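Local coordinates for zinc transport protein ZntB (Vibrio parahaemolyticus RIMD 2210633, PDB 3CK6) that probably imports zinc together with protons across the inner membrane as a homopentamer, its cytoplasmic domain forming a funnel, at residues Pro114-Ala117 and Ile118-Ile121; Leu134-Leu137 and Leu138-Ile142; Glu157-Leu160 and Asn161-Val165; Glu232-Leu235 and Phe236-Glu239. The protein carries 1 engineered substitution. One frame throughout, in Å; residues are numbered along the deposited sequence.

Interaction 1: Pro114-Ala117 and Ile118-Ile121; sequences PSRA and IMEI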
loop_
_atom_site.group_PDB
_atom_site.type_symbol
_atom_site.label_atom_id
_atom_site.label_comp_id
_atom_site.label_asym_id
_atom_site.label_seq_id
_atom_site.Cartn_x
_atom_site.Cartn_y
_atom_site.Cartn_z
ATOM N N PRO E 114 29.952 -18.507 11.278
ATOM C CA PRO E 114 30.361 -18.562 9.871
ATOM C C PRO E 114 29.214 -18.608 8.852
ATOM O O PRO E 114 28.174 -19.212 9.102
ATOM C CB PRO E 114 31.205 -19.834 9.810
ATOM C CG PRO E 114 31.759 -19.966 11.202
ATOM C CD PRO E 114 30.605 -19.574 12.068
ATOM N N SER E 115 29.433 -17.909 7.739
ATOM C CA SER E 115 28.561 -17.915 6.565
ATOM C C SER E 115 29.258 -18.738 5.480
ATOM O O SER E 115 30.432 -18.499 5.178
ATOM C CB SER E 115 28.338 -16.465 6.114
ATOM O OG SER E 115 28.186 -16.328 4.691
ATOM N N ARG E 116 28.541 -19.696 4.898
ATOM C CA ARG E 116 29.087 -20.519 3.828
ATOM C C ARG E 116 29.424 -19.646 2.606
ATOM O O ARG E 116 30.434 -19.866 1.967
ATOM C CB ARG E 116 28.138 -21.667 3.456
ATOM C CG ARG E 116 28.607 -22.489 2.261
ATOM C CD ARG E 116 29.279 -23.809 2.648
ATOM N NE ARG E 116 30.595 -23.655 3.284
ATOM C CZ ARG E 116 31.758 -24.032 2.741
ATOM N NH1 ARG E 116 31.800 -24.577 1.528
ATOM N NH2 ARG E 116 32.890 -23.861 3.419
ATOM N N ALA E 117 28.592 -18.645 2.328
ATOM C CA ALA E 117 28.839 -17.680 1.225
ATOM C C ALA E 117 30.214 -16.994 1.304
ATOM O O ALA E 117 30.952 -16.894 0.310
ATOM C CB ALA E 117 27.747 -16.631 1.220
ATOM N N ILE E 118 30.551 -16.497 2.491
ATOM C CA ILE E 118 31.848 -15.864 2.704
ATOM C C ILE E 118 33.029 -16.866 2.731
ATOM O O ILE E 118 34.091 -16.568 2.201
ATOM C CB ILE E 118 31.825 -14.912 3.927
ATOM C CG1 ILE E 118 30.880 -13.729 3.623
ATOM C CG2 ILE E 118 33.252 -14.378 4.212
ATOM C CD1 ILE E 118 30.560 -12.855 4.808
HETATM N N MSE E 119 32.830 -18.055 3.308
HETATM C CA MSE E 119 33.815 -19.140 3.184
HETATM C C MSE E 119 34.191 -19.432 1.740
HETATM O O MSE E 119 35.366 -19.613 1.428
HETATM C CB MSE E 119 33.301 -20.453 3.810
HETATM C CG MSE E 119 33.006 -20.346 5.265
HETATM SE SE MSE E 119 32.448 -22.040 5.971
HETATM C CE MSE E 119 31.106 -21.378 7.184
ATOM N N GLU E 120 33.190 -19.491 0.865
ATOM C CA GLU E 120 33.425 -19.792 -0.558
ATOM C C GLU E 120 34.253 -18.686 -1.227
ATOM O O GLU E 120 35.151 -18.975 -2.018
ATOM C CB GLU E 120 32.108 -20.125 -1.279
ATOM C CG GLU E 120 31.623 -21.542 -0.828
ATOM C CD GLU E 120 30.217 -21.971 -1.271
ATOM O OE1 GLU E 120 29.556 -21.294 -2.092
ATOM O OE2 GLU E 120 29.772 -23.035 -0.769
ATOM N N ILE E 121 34.002 -17.437 -0.853
ATOM C CA ILE E 121 34.815 -16.312 -1.353
ATOM C C ILE E 121 36.246 -16.387 -0.842
ATOM O O ILE E 121 37.188 -16.293 -1.624
ATOM C CB ILE E 121 34.153 -14.939 -1.044
ATOM C CG1 ILE E 121 32.813 -14.824 -1.801
ATOM C CG2 ILE E 121 35.121 -13.786 -1.364
ATOM C CD1 ILE E 121 31.812 -13.858 -1.184
#
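An N-cap opens helix 116-126: Ser115, the residue just before the first turn, turns its hydroxyl back so that OG accepts from Ile118 N at 3.2 Å. The bond is nearly straight, with an N-H...O angle of 166°, and it satisfies one of the backbone amides that a helix start cannot pair with an earlier carbonyl. The same residue also gives its carbonyl, Ser115 O taking Met119 N at 3.1 Å, so the serine grips two successive N-H groups. Arg116 O receives Glu120 N one residue on, and Ala117 O holds Ile121 N more weakly.

On the outer side Arg116 meets both Met119 and Glu120. Its CG stands anti to the backbone N (chi1 175°), after which the chain bends twice and runs forward along the outside of the first turn. The selenium of Met119, a selenomethionine in this crystal, reaches the edge of the guanidinium and lies in its plane, SE to NH2 3.2 Å. Glu120 comes from another direction: OE2 forms a long salt bridge with Arg116 NH1 at 3.4 Å and rests as close, 3.3 Å, to Arg116 CG. With the carboxylate and guanidinium planes nearly perpendicular, only OE2 meets the arginine, and the bridge is not two-pronged. Glu120 OE2 has its stronger salt bridge with Lys148, so Arg116 is the secondary partner of this acid.

Lys148 comes from helix 134-161, whose Leu145 also packs on Ser115, while Ile121 leans on Leu137 and Gln140 of that helix. Ile118 instead faces the sheet, touching Trp33 and His35 of strand 32-37.

Interaction 2: Leu134-Leu137 and Leu138-Ile142; sequences LASL and LNQII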
loop_
_atom_site.group_PDB
_atom_site.type_symbol
_atom_site.label_atom_id
_atom_site.label_comp_id
_atom_site.label_asym_id
_atom_site.label_seq_id
_atom_site.Cartn_x
_atom_site.Cartn_y
_atom_site.Cartn_z
ATOM N N LEU E 134 37.181 -4.395 -4.293
ATOM C CA LEU E 134 36.200 -4.348 -3.202
ATOM C C LEU E 134 34.778 -4.262 -3.759
ATOM O O LEU E 134 33.863 -4.814 -3.164
ATOM C CB LEU E 134 36.461 -3.183 -2.227
ATOM C CG LEU E 134 37.713 -3.177 -1.347
ATOM C CD1 LEU E 134 37.681 -1.986 -0.386
ATOM C CD2 LEU E 134 37.875 -4.463 -0.558
ATOM N N ALA E 135 34.591 -3.548 -4.872
ATOM C CA ALA E 135 33.271 -3.498 -5.544
ATOM C C ALA E 135 32.773 -4.901 -5.916
ATOM O O ALA E 135 31.613 -5.273 -5.649
ATOM C CB ALA E 135 33.319 -2.581 -6.791
ATOM N N SER E 136 33.665 -5.702 -6.485
ATOM C CA SER E 136 33.324 -7.072 -6.836
ATOM C C SER E 136 33.137 -7.949 -5.605
ATOM O O SER E 136 32.234 -8.779 -5.574
ATOM C CB SER E 136 34.377 -7.665 -7.783
ATOM O OG SER E 136 34.110 -9.038 -8.037
ATOM N N LEU E 137 33.983 -7.766 -4.591
ATOM C CA LEU E 137 33.844 -8.494 -3.337
ATOM C C LEU E 137 32.457 -8.345 -2.719
ATOM O O LEU E 137 31.827 -9.337 -2.326
ATOM C CB LEU E 137 34.930 -8.041 -2.347
ATOM C CG LEU E 137 34.804 -8.611 -0.925
ATOM C CD1 LEU E 137 34.944 -10.140 -0.948
ATOM C CD2 LEU E 137 35.837 -7.988 -0.028
ATOM N N LEU E 138 31.994 -7.105 -2.593
ATOM C CA LEU E 138 30.716 -6.848 -1.919
ATOM C C LEU E 138 29.557 -7.432 -2.735
ATOM O O LEU E 138 28.615 -7.990 -2.185
ATOM C CB LEU E 138 30.538 -5.347 -1.719
ATOM C CG LEU E 138 29.217 -4.877 -1.110
ATOM C CD1 LEU E 138 28.985 -5.558 0.230
ATOM C CD2 LEU E 138 29.188 -3.355 -0.969
ATOM N N ASN E 139 29.653 -7.302 -4.059
ATOM C CA ASN E 139 28.706 -7.934 -4.987
ATOM C C ASN E 139 28.635 -9.439 -4.774
ATOM O O ASN E 139 27.545 -10.016 -4.705
ATOM C CB ASN E 139 29.129 -7.584 -6.428
ATOM C CG ASN E 139 28.017 -7.817 -7.470
ATOM O OD1 ASN E 139 28.136 -7.322 -8.591
ATOM N ND2 ASN E 139 26.962 -8.591 -7.124
ATOM N N GLN E 140 29.792 -10.081 -4.633
ATOM C CA GLN E 140 29.835 -11.532 -4.392
ATOM C C GLN E 140 29.276 -11.929 -3.028
ATOM O O GLN E 140 28.653 -12.977 -2.902
ATOM C CB GLN E 140 31.249 -12.073 -4.545
ATOM C CG GLN E 140 31.743 -12.115 -5.995
ATOM C CD GLN E 140 33.021 -12.922 -6.160
ATOM O OE1 GLN E 140 33.449 -13.638 -5.244
ATOM N NE2 GLN E 140 33.654 -12.797 -7.328
ATOM N N ILE E 141 29.492 -11.106 -2.009
ATOM C CA ILE E 141 28.883 -11.366 -0.693
ATOM C C ILE E 141 27.347 -11.357 -0.799
ATOM O O ILE E 141 26.672 -12.302 -0.353
ATOM C CB ILE E 141 29.366 -10.357 0.392
ATOM C CG1 ILE E 141 30.879 -10.516 0.640
ATOM C CG2 ILE E 141 28.562 -10.545 1.727
ATOM C CD1 ILE E 141 31.519 -9.354 1.445
ATOM N N ILE E 142 26.808 -10.300 -1.410
ATOM C CA ILE E 142 25.364 -10.143 -1.591
ATOM C C ILE E 142 24.799 -11.329 -2.396
ATOM O O ILE E 142 23.870 -12.010 -1.945
ATOM C CB ILE E 142 25.022 -8.746 -2.218
ATOM C CG1 ILE E 142 25.334 -7.622 -1.226
ATOM C CG2 ILE E 142 23.569 -8.670 -2.644
ATOM C CD1 ILE E 142 25.474 -6.255 -1.866
HETATM O O HOH W 1 32.296 -10.585 -8.970
#
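Opposite choices of first torsion bring Ser136 and Gln140 to one water: the serine sets OG trans to its main-chain nitrogen (chi1 175°), whereas the glutamine swings CG beside its own nitrogen (chi1 -72°) and then runs out extended. This is an i to i+4 pair in the first turns of helix 134-161. The two polar ends stay 3.9 Å apart, OG to NE2, and the water spans them. Beneath them the regular helix bonds run, with Gln140 N to Ser136 O at 2.9 Å the one that ties this pair's backbone, and Gln140 CG lies over that same carbonyl oxygen at 3.4 Å.

On the neighbouring face of the helix, Leu137 and Ile141 form the apolar counterpart. Leu137 CG meets the CD1 end of Ile141 at 4.1 Å as the two chains cross obliquely, and Ile141 CG1 sits 3.3 Å from Leu137 O, the carbonyl that takes Ile141 N. Ile141 is buried against Ile121 of helix 116-126. Leu138 points elsewhere, onto Phe77 and Leu79 of strand 77-83, so the helix start is wedged between sheet and helix.

Polar groups on the buried side have partners of their own. Ala135 O takes both Asn139 N and the hydroxyl of Tyr212 from helix 209-246, and Asn139 OD1 accepts from Arg208 NE. Ser133 OG takes Ser136 N, consistent with an N-cap.

The bridging water lies 2.6 Å from Ser136 OG and accepts from Gln140 NE2 at 3.1 Å.

Interaction 3: Glu157-Leu160 and Asn161-Val165; sequences EETL and NEFDV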
loop_
_atom_site.group_PDB
_atom_site.type_symbol
_atom_site.label_atom_id
_atom_site.label_comp_id
_atom_site.label_asym_id
_atom_site.label_seq_id
_atom_site.Cartn_x
_atom_site.Cartn_y
_atom_site.Cartn_z
ATOM N N GLU E 157 10.595 -26.082 -0.852
ATOM C CA GLU E 157 9.854 -26.515 -2.036
ATOM C C GLU E 157 9.642 -28.043 -2.061
ATOM O O GLU E 157 8.536 -28.508 -2.350
ATOM C CB GLU E 157 10.548 -26.036 -3.312
ATOM C CG GLU E 157 9.869 -26.541 -4.586
ATOM C CD GLU E 157 10.518 -26.006 -5.835
ATOM O OE1 GLU E 157 9.770 -25.725 -6.795
ATOM O OE2 GLU E 157 11.768 -25.854 -5.854
ATOM N N GLU E 158 10.692 -28.804 -1.739
ATOM C CA GLU E 158 10.620 -30.281 -1.621
ATOM C C GLU E 158 9.528 -30.749 -0.666
ATOM O O GLU E 158 8.783 -31.691 -0.957
ATOM C CB GLU E 158 11.943 -30.851 -1.102
ATOM C CG GLU E 158 13.112 -30.825 -2.068
ATOM C CD GLU E 158 13.966 -32.079 -1.949
ATOM O OE1 GLU E 158 13.463 -33.092 -1.401
ATOM O OE2 GLU E 158 15.133 -32.050 -2.408
ATOM N N THR E 159 9.475 -30.109 0.497
ATOM C CA THR E 159 8.465 -30.386 1.505
ATOM C C THR E 159 7.082 -30.139 0.904
ATOM O O THR E 159 6.202 -31.007 0.986
ATOM C CB THR E 159 8.696 -29.516 2.769
ATOM O OG1 THR E 159 9.951 -29.867 3.355
ATOM C CG2 THR E 159 7.596 -29.712 3.814
ATOM N N LEU E 160 6.923 -28.975 0.277
ATOM C CA LEU E 160 5.655 -28.524 -0.310
ATOM C C LEU E 160 5.150 -29.439 -1.426
ATOM O O LEU E 160 3.993 -29.882 -1.395
ATOM C CB LEU E 160 5.768 -27.063 -0.800
ATOM C CG LEU E 160 5.403 -25.912 0.159
ATOM C CD1 LEU E 160 5.920 -26.133 1.573
ATOM C CD2 LEU E 160 5.876 -24.567 -0.372
ATOM N N ASN E 161 6.018 -29.738 -2.392
ATOM C CA ASN E 161 5.659 -30.612 -3.514
ATOM C C ASN E 161 5.195 -31.997 -3.063
ATOM O O ASN E 161 4.484 -32.686 -3.800
ATOM C CB ASN E 161 6.818 -30.754 -4.509
ATOM C CG ASN E 161 7.103 -29.468 -5.296
ATOM O OD1 ASN E 161 6.331 -28.499 -5.268
ATOM N ND2 ASN E 161 8.219 -29.468 -6.020
ATOM N N GLU E 162 5.588 -32.389 -1.853
ATOM C CA GLU E 162 5.247 -33.703 -1.314
ATOM C C GLU E 162 3.974 -33.711 -0.450
ATOM O O GLU E 162 3.559 -34.776 0.027
ATOM C CB GLU E 162 6.446 -34.316 -0.575
ATOM C CG GLU E 162 7.597 -34.681 -1.526
ATOM C CD GLU E 162 8.829 -35.248 -0.829
ATOM O OE1 GLU E 162 9.475 -36.144 -1.422
ATOM O OE2 GLU E 162 9.163 -34.795 0.293
ATOM N N PHE E 163 3.352 -32.537 -0.267
ATOM C CA PHE E 163 2.051 -32.452 0.418
ATOM C C PHE E 163 1.044 -33.317 -0.312
ATOM O O PHE E 163 0.823 -33.151 -1.514
ATOM C CB PHE E 163 1.490 -31.023 0.470
ATOM C CG PHE E 163 2.209 -30.098 1.417
ATOM C CD1 PHE E 163 2.963 -30.596 2.482
ATOM C CD2 PHE E 163 2.104 -28.710 1.255
ATOM C CE1 PHE E 163 3.625 -29.727 3.360
ATOM C CE2 PHE E 163 2.762 -27.833 2.124
ATOM C CZ PHE E 163 3.525 -28.345 3.174
ATOM N N ASP E 164 0.440 -34.240 0.428
ATOM C CA ASP E 164 -0.611 -35.088 -0.103
ATOM C C ASP E 164 -1.683 -35.211 0.975
ATOM O O ASP E 164 -1.430 -35.740 2.059
ATOM C CB ASP E 164 -0.044 -36.447 -0.506
ATOM C CG ASP E 164 -1.106 -37.380 -1.053
ATOM O OD1 ASP E 164 -1.531 -37.193 -2.222
ATOM O OD2 ASP E 164 -1.504 -38.297 -0.311
ATOM N N VAL E 165 -2.864 -34.686 0.664
ATOM C CA VAL E 165 -3.960 -34.549 1.624
ATOM C C VAL E 165 -4.454 -35.907 2.188
ATOM O O VAL E 165 -4.999 -35.972 3.297
ATOM C CB VAL E 165 -5.119 -33.687 1.021
ATOM C CG1 VAL E 165 -5.798 -34.395 -0.161
ATOM C CG2 VAL E 165 -6.133 -33.292 2.090
#
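Glu157 gives its carbonyl to Asn161: Asn161 N reaches Glu157 O at 2.8 Å in a nearly straight bond, and the asparagine amide folds back beside the glutamate, Asn161 ND2 to Glu157 CG 3.7 Å, with amide and carboxylate planes well turned against each other. Glu158 follows with a poorer grip. Its O receives only a weak bond from Glu162 N, while Glu162 CG packs on that oxygen at 3.3 Å; the two carboxylates stay 4.9 Å apart, OE1 of Glu158 to OE2 of Glu162, and probably repel mildly. At Thr159 the spacing changes from i+4 to i+3, for Glu162 N also bonds Thr159 O, standing well above the carbonyl plane. This is the C-terminal turn of helix 134-161, where the chain leaves the helix for the loop toward helix 173-199. Leu160 completes the change by accepting Phe163 N at 3.0 Å, and its CA makes a CH-pi contact over the ring centre, 3.9 Å from the Phe163 centroid and 13° off the normal. Thr159 O also lies over that face. Leu160 CD1 adds to the packing at the ring's far end, 3.6 Å from Phe163 CE2. Phe163 also stacks with Phe236 of helix 209-246.

Interaction 4: Glu232-Leu235 and Phe236-Glu239; sequences EVAL and FQDE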
loop_
_atom_site.group_PDB
_atom_site.type_symbol
_atom_site.label_atom_id
_atom_site.label_comp_id
_atom_site.label_asym_id
_atom_site.label_seq_id
_atom_site.Cartn_x
_atom_site.Cartn_y
_atom_site.Cartn_z
ATOM N N GLU E 232 0.898 -21.468 -1.013
ATOM C CA GLU E 232 0.742 -22.923 -1.088
ATOM C C GLU E 232 0.491 -23.596 0.274
ATOM O O GLU E 232 -0.204 -24.603 0.332
ATOM C CB GLU E 232 1.970 -23.551 -1.712
ATOM C CG GLU E 232 2.083 -23.308 -3.197
ATOM C CD GLU E 232 3.104 -24.222 -3.820
ATOM O OE1 GLU E 232 2.691 -25.211 -4.450
ATOM O OE2 GLU E 232 4.321 -23.957 -3.659
ATOM N N VAL E 233 1.075 -23.073 1.347
ATOM C CA VAL E 233 0.826 -23.662 2.674
ATOM C C VAL E 233 -0.614 -23.412 3.126
ATOM O O VAL E 233 -1.282 -24.322 3.632
ATOM C CB VAL E 233 1.827 -23.161 3.749
ATOM C CG1 VAL E 233 1.462 -23.745 5.105
ATOM C CG2 VAL E 233 3.254 -23.557 3.387
ATOM N N ALA E 234 -1.077 -22.176 2.945
ATOM C CA ALA E 234 -2.473 -21.794 3.205
ATOM C C ALA E 234 -3.483 -22.650 2.431
ATOM O O ALA E 234 -4.537 -23.036 2.972
ATOM C CB ALA E 234 -2.683 -20.302 2.919
ATOM N N LEU E 235 -3.156 -22.976 1.179
ATOM C CA LEU E 235 -4.029 -23.803 0.353
ATOM C C LEU E 235 -4.051 -25.256 0.817
ATOM O O LEU E 235 -5.110 -25.894 0.795
ATOM C CB LEU E 235 -3.659 -23.714 -1.136
ATOM C CG LEU E 235 -4.439 -24.554 -2.170
ATOM C CD1 LEU E 235 -5.948 -24.431 -2.048
ATOM C CD2 LEU E 235 -4.015 -24.100 -3.552
ATOM N N PHE E 236 -2.897 -25.786 1.214
ATOM C CA PHE E 236 -2.864 -27.143 1.749
ATOM C C PHE E 236 -3.648 -27.245 3.060
ATOM O O PHE E 236 -4.259 -28.272 3.327
ATOM C CB PHE E 236 -1.438 -27.681 1.896
ATOM C CG PHE E 236 -1.383 -29.156 2.224
ATOM C CD1 PHE E 236 -1.989 -30.098 1.381
ATOM C CD2 PHE E 236 -0.740 -29.608 3.378
ATOM C CE1 PHE E 236 -1.956 -31.457 1.689
ATOM C CE2 PHE E 236 -0.693 -30.975 3.689
ATOM C CZ PHE E 236 -1.305 -31.896 2.849
ATOM N N GLN E 237 -3.648 -26.169 3.851
ATOM C CA GLN E 237 -4.489 -26.068 5.055
ATOM C C GLN E 237 -5.984 -26.108 4.725
ATOM O O GLN E 237 -6.770 -26.765 5.434
ATOM C CB GLN E 237 -4.126 -24.825 5.872
ATOM C CG GLN E 237 -2.768 -24.947 6.567
ATOM C CD GLN E 237 -2.328 -23.681 7.296
ATOM O OE1 GLN E 237 -1.914 -23.731 8.464
ATOM N NE2 GLN E 237 -2.418 -22.540 6.614
ATOM N N ASP E 238 -6.374 -25.431 3.644
ATOM C CA ASP E 238 -7.743 -25.527 3.108
ATOM C C ASP E 238 -8.066 -26.932 2.597
ATOM O O ASP E 238 -9.188 -27.406 2.770
ATOM C CB ASP E 238 -7.989 -24.511 1.979
ATOM C CG ASP E 238 -8.037 -23.067 2.473
ATOM O OD1 ASP E 238 -8.012 -22.158 1.614
ATOM O OD2 ASP E 238 -8.083 -22.830 3.700
ATOM N N GLU E 239 -7.092 -27.578 1.955
ATOM C CA GLU E 239 -7.235 -28.961 1.475
ATOM C C GLU E 239 -7.576 -29.934 2.604
ATOM O O GLU E 239 -8.537 -30.712 2.503
ATOM C CB GLU E 239 -5.954 -29.423 0.779
ATOM C CG GLU E 239 -6.086 -29.646 -0.706
ATOM C CD GLU E 239 -4.908 -30.406 -1.295
ATOM O OE1 GLU E 239 -3.813 -29.813 -1.433
ATOM O OE2 GLU E 239 -5.080 -31.594 -1.636
#
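Gln237 lies back along the turn that Val233 and Ala234 begin. Its CG is placed beside the backbone N (chi1 -71°), which sets it 3.3 Å from Val233 O and brings the amide NE2 to 3.5 Å from Ala234 CA. Val233 O is already the acceptor for Gln237 N at 3.0 Å, so the glutamine chain covers the carbonyl its own backbone uses. Asp238 behaves alike one residue on: its carboxylate carbon CG rests 3.5 Å from Ala234 O, which takes Asp238 N. Leu235 O receives Glu239 N at 2.8 Å, and Glu232 O receives Phe236 N, so four successive i to i+4 bonds carry the helix through with no break.

Phe236 swings out of this turn, and Glu239 OE1 lies at the ring edge, in its plane. His173 and Tyr171 meet the Phe236 ring with planes at about 80° and 85°, making an aromatic cluster. Glu239 OE1 also has a long, weak ion pair with Lys178 of a neighbouring subunit, Asp238 OD1 a weak hydrogen bond with Gln237 NE2 of that same subunit, and Gln237 packs against Asp238 of a third subunit.

The turn belongs to helix 209-246, the long stalk helix that in CorA-family transporters lines the funnel and runs on toward the membrane. Within the chain, Val233 leans on Leu160 of helix 134-161 and on His173 and Gln177 of helix 173-199.

Interactions 1 and 2 belong to the compact alpha/beta part and touch each other, Ile121 of one packing on Leu137 and Ile141 of the other; interaction 2 is the more buried. Interactions 3 and 4 meet in the helical stalk, through Phe163 on Phe236 and Leu160 beside Glu232. Helix 134-161 spans both regions: interactions 2 and 3 take its opposite ends, their centres about 35 Å apart. Chemistry follows place. Helix start 114-121 uses a serine cap and salt bridges, the mostly buried turn aliphatic packing with a water on its partly exposed edge, the surface end of helix 134-161 a ring over the backbone; partly buried 232-239 packs Phe236 within the chain, and polar groups reach neighbouring subunits.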